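Local atomic coordinates of putative glucoamylase (Bacteroides uniformis, PDB entry 4GL3), a protein that is a putative glucoamylase that probably hydrolyses glycosidic bonds in glucans or related carbohydrates. Residues Gly39-Gly47 and Phe372-Asp380. Numbering follows the deposited sequence.
Sequences GLAHERSNG and FAPSYLAID
R44 and L377 form a single antiparallel beta bridge, where a loop and the chain leading into helix 378-393, far apart in sequence, run side by side. The contact is partly buried, in what is probably an alpha/alpha barrel, as in other members of the six-hairpin clan. Residues 39-47 belong to the loop between helix 15-27 and strand 51-53. Residues 372-380 include the start of helix 378-393, with L377 as its N-cap residue. The bridge has one backbone bond at each end: S45 N donates to Y376 O at 2.9 Å, and A378 N donates to E43 O at 3.2 Å. The second donor sits above the carbonyl plane of E43, 53° out of it. Water 1 donates to E43 O and accepts from I379 N, so two N-H groups of the first helical turn are tied, directly or through water, to the same carbonyl.

The S45 side chain extends the pairing. With chi1 at 58°, OG lies between the backbone N and the carbonyl carbon and accepts Y376 N at 3.0 Å. It also comes up to the edge of the Y376 ring, 3.6 Å from CD1. Water 2 links OG to P374 O.

On the other flank, R44 and L377 lie side by side. L377 CD1 lies over one face of the guanidinium, toward its rim, 3.7 Å from R44 NH1. In the plane of that group, NH1 donates to N46 OD1, on a lone pair, at 169°. The same NH1 forms a salt bridge with D307, which also accepts S375 OG. N46 OD1 reaches S375 CB at 3.5 Å.

R44 NH2 binds a PEG molecule, probably from the crystallisation liquor, and E43 OE1 bonds to W104. The leucine methyl on one face and the in-plane bond to N46 fix how the guanidinium is turned. D307 probably offsets its charge and joins both segments through R44 and S375.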
loop_
_atom_site.group_PDB
_atom_site.type_symbol
_atom_site.label_atom_id
_atom_site.label_comp_id
_atom_site.label_asym_id
_atom_site.label_seq_id
_atom_site.Cartn_x
_atom_site.Cartn_y
_atom_site.Cartn_z
ATOM N N GLY A 39 14.134 7.420 10.184
ATOM C CA GLY A 39 12.847 6.760 10.468
ATOM C C GLY A 39 12.212 6.030 9.295
ATOM O O GLY A 39 11.129 5.424 9.422
ATOM N N LEU A 40 12.865 6.067 8.146
ATOM C CA LEU A 40 12.342 5.410 6.960
ATOM C C LEU A 40 12.529 3.890 7.028
ATOM O O LEU A 40 13.388 3.362 7.767
ATOM C CB LEU A 40 12.987 5.979 5.671
ATOM C CG LEU A 40 12.815 7.464 5.344
ATOM C CD1 LEU A 40 13.621 7.872 4.090
ATOM C CD2 LEU A 40 11.314 7.801 5.207
ATOM N N ALA A 41 11.678 3.203 6.274
ATOM C CA ALA A 41 11.634 1.746 6.238
ATOM C C ALA A 41 12.607 1.191 5.215
ATOM O O ALA A 41 12.775 1.741 4.108
ATOM C CB ALA A 41 10.205 1.284 5.909
ATOM N N HIS A 42 13.295 0.126 5.590
ATOM C CA HIS A 42 14.053 -0.676 4.643
ATOM C C HIS A 42 13.099 -1.333 3.630
ATOM O O HIS A 42 11.964 -1.718 3.964
ATOM C CB HIS A 42 14.812 -1.805 5.341
ATOM C CG HIS A 42 16.047 -1.383 6.048
ATOM N ND1 HIS A 42 16.053 -0.975 7.366
ATOM C CD2 HIS A 42 17.331 -1.362 5.640
ATOM C CE1 HIS A 42 17.289 -0.681 7.719
ATOM N NE2 HIS A 42 18.083 -0.907 6.689
ATOM N N GLU A 43 13.572 -1.511 2.399
ATOM C CA GLU A 43 12.796 -2.210 1.396
ATOM C C GLU A 43 12.575 -3.655 1.825
ATOM O O GLU A 43 11.510 -4.228 1.573
ATOM C CB GLU A 43 13.503 -2.156 0.012
ATOM C CG GLU A 43 13.060 -3.201 -1.042
ATOM C CD GLU A 43 11.706 -2.980 -1.815
ATOM O OE1 GLU A 43 11.117 -1.818 -1.969
ATOM O OE2 GLU A 43 11.226 -4.064 -2.319
ATOM N N ARG A 44 13.603 -4.249 2.420
ATOM C CA ARG A 44 13.538 -5.665 2.860
ATOM C C ARG A 44 14.536 -5.900 4.017
ATOM O O ARG A 44 15.438 -5.091 4.227
ATOM C CB ARG A 44 13.836 -6.632 1.690
ATOM C CG ARG A 44 15.223 -6.422 1.069
ATOM C CD ARG A 44 15.592 -7.426 -0.022
ATOM N NE ARG A 44 14.541 -7.630 -1.021
ATOM C CZ ARG A 44 13.794 -8.738 -1.168
ATOM N NH1 ARG A 44 13.913 -9.799 -0.353
ATOM N NH2 ARG A 44 12.892 -8.769 -2.144
ATOM N N SER A 45 14.363 -7.001 4.754
ATOM C CA SER A 45 15.208 -7.351 5.851
ATOM C C SER A 45 16.502 -8.008 5.382
ATOM O O SER A 45 17.401 -8.169 6.178
ATOM C CB SER A 45 14.461 -8.331 6.776
ATOM O OG SER A 45 14.054 -9.508 6.059
ATOM N N ASN A 46 16.606 -8.445 4.134
ATOM C CA ASN A 46 17.824 -9.158 3.698
ATOM C C ASN A 46 18.437 -8.496 2.434
ATOM O O ASN A 46 18.843 -9.170 1.504
ATOM C CB ASN A 46 17.533 -10.661 3.503
ATOM C CG ASN A 46 16.502 -10.935 2.401
ATOM O OD1 ASN A 46 15.717 -10.050 2.017
ATOM N ND2 ASN A 46 16.474 -12.195 1.911
ATOM N N GLY A 47 18.502 -7.158 2.430
ATOM C CA GLY A 47 19.019 -6.360 1.290
ATOM C C GLY A 47 20.175 -5.452 1.716
ATOM O O GLY A 47 20.961 -5.786 2.624
ATOM N N PHE A 372 10.162 -21.637 2.623
ATOM C CA PHE A 372 9.642 -20.489 3.359
ATOM C C PHE A 372 10.644 -19.344 3.173
ATOM O O PHE A 372 11.845 -19.535 3.363
ATOM C CB PHE A 372 9.495 -20.861 4.836
ATOM C CG PHE A 372 8.403 -21.872 5.089
ATOM C CD1 PHE A 372 8.616 -23.200 4.855
ATOM C CD2 PHE A 372 7.137 -21.456 5.502
ATOM C CE1 PHE A 372 7.595 -24.118 5.041
ATOM C CE2 PHE A 372 6.103 -22.357 5.674
ATOM C CZ PHE A 372 6.337 -23.687 5.444
ATOM N N ALA A 373 10.136 -18.189 2.755
ATOM C CA ALA A 373 10.933 -17.002 2.522
ATOM C C ALA A 373 11.790 -16.702 3.771
ATOM O O ALA A 373 11.304 -16.823 4.892
ATOM C CB ALA A 373 10.030 -15.833 2.235
ATOM N N PRO A 374 13.040 -16.279 3.573
ATOM C CA PRO A 374 13.792 -15.822 4.707
ATOM C C PRO A 374 13.537 -14.330 4.981
ATOM O O PRO A 374 14.108 -13.792 5.898
ATOM C CB PRO A 374 15.253 -16.042 4.253
ATOM C CG PRO A 374 15.201 -15.709 2.794
ATOM C CD PRO A 374 13.849 -16.223 2.327
ATOM N N SER A 375 12.690 -13.664 4.210
ATOM C CA SER A 375 12.654 -12.238 4.187
ATOM C C SER A 375 11.345 -11.675 4.742
ATOM O O SER A 375 10.323 -12.358 4.855
ATOM C CB SER A 375 12.750 -11.778 2.718
ATOM O OG SER A 375 11.761 -12.472 1.989
ATOM N N TYR A 376 11.422 -10.402 5.053
ATOM C CA TYR A 376 10.282 -9.505 5.234
ATOM C C TYR A 376 10.472 -8.287 4.321
ATOM O O TYR A 376 11.600 -7.772 4.189
ATOM C CB TYR A 376 10.249 -8.985 6.671
ATOM C CG TYR A 376 10.234 -10.036 7.712
ATOM C CD1 TYR A 376 11.399 -10.577 8.194
ATOM C CD2 TYR A 376 9.015 -10.524 8.202
ATOM C CE1 TYR A 376 11.368 -11.567 9.181
ATOM C CE2 TYR A 376 8.973 -11.509 9.154
ATOM C CZ TYR A 376 10.145 -12.030 9.641
ATOM O OH TYR A 376 10.081 -13.023 10.603
ATOM N N LEU A 377 9.387 -7.820 3.722
ATOM C CA LEU A 377 9.384 -6.654 2.835
ATOM C C LEU A 377 8.464 -5.577 3.392
ATOM O O LEU A 377 7.329 -5.865 3.796
ATOM C CB LEU A 377 8.897 -7.055 1.439
ATOM C CG LEU A 377 9.892 -7.662 0.452
ATOM C CD1 LEU A 377 10.599 -8.873 1.028
ATOM C CD2 LEU A 377 9.159 -8.030 -0.868
ATOM N N ALA A 378 8.927 -4.324 3.374
ATOM C CA ALA A 378 8.079 -3.189 3.793
ATOM C C ALA A 378 6.713 -3.207 3.137
ATOM O O ALA A 378 5.694 -2.930 3.789
ATOM C CB ALA A 378 8.739 -1.836 3.482
ATOM N N ILE A 379 6.680 -3.405 1.825
ATOM C CA ILE A 379 5.410 -3.226 1.102
ATOM C C ILE A 379 4.413 -4.381 1.344
ATOM O O ILE A 379 3.259 -4.233 1.059
ATOM C CB ILE A 379 5.602 -2.972 -0.429
ATOM C CG1 ILE A 379 6.285 -4.172 -1.098
ATOM C CG2 ILE A 379 6.338 -1.619 -0.673
ATOM C CD1 ILE A 379 6.646 -3.996 -2.594
ATOM N N ASP A 380 4.877 -5.509 1.862
ATOM C CA ASP A 380 4.004 -6.633 2.269
ATOM C C ASP A 380 3.605 -6.542 3.775
ATOM O O ASP A 380 2.460 -6.840 4.142
ATOM C CB ASP A 380 4.708 -7.948 1.937
ATOM C CG ASP A 380 4.896 -8.163 0.373
ATOM O OD1 ASP A 380 4.181 -7.535 -0.431
ATOM O OD2 ASP A 380 5.720 -9.020 -0.045
HETATM O O HOH W 1 9.255 -3.281 0.360
HETATM O O HOH W 2 15.415 -11.548 6.704
#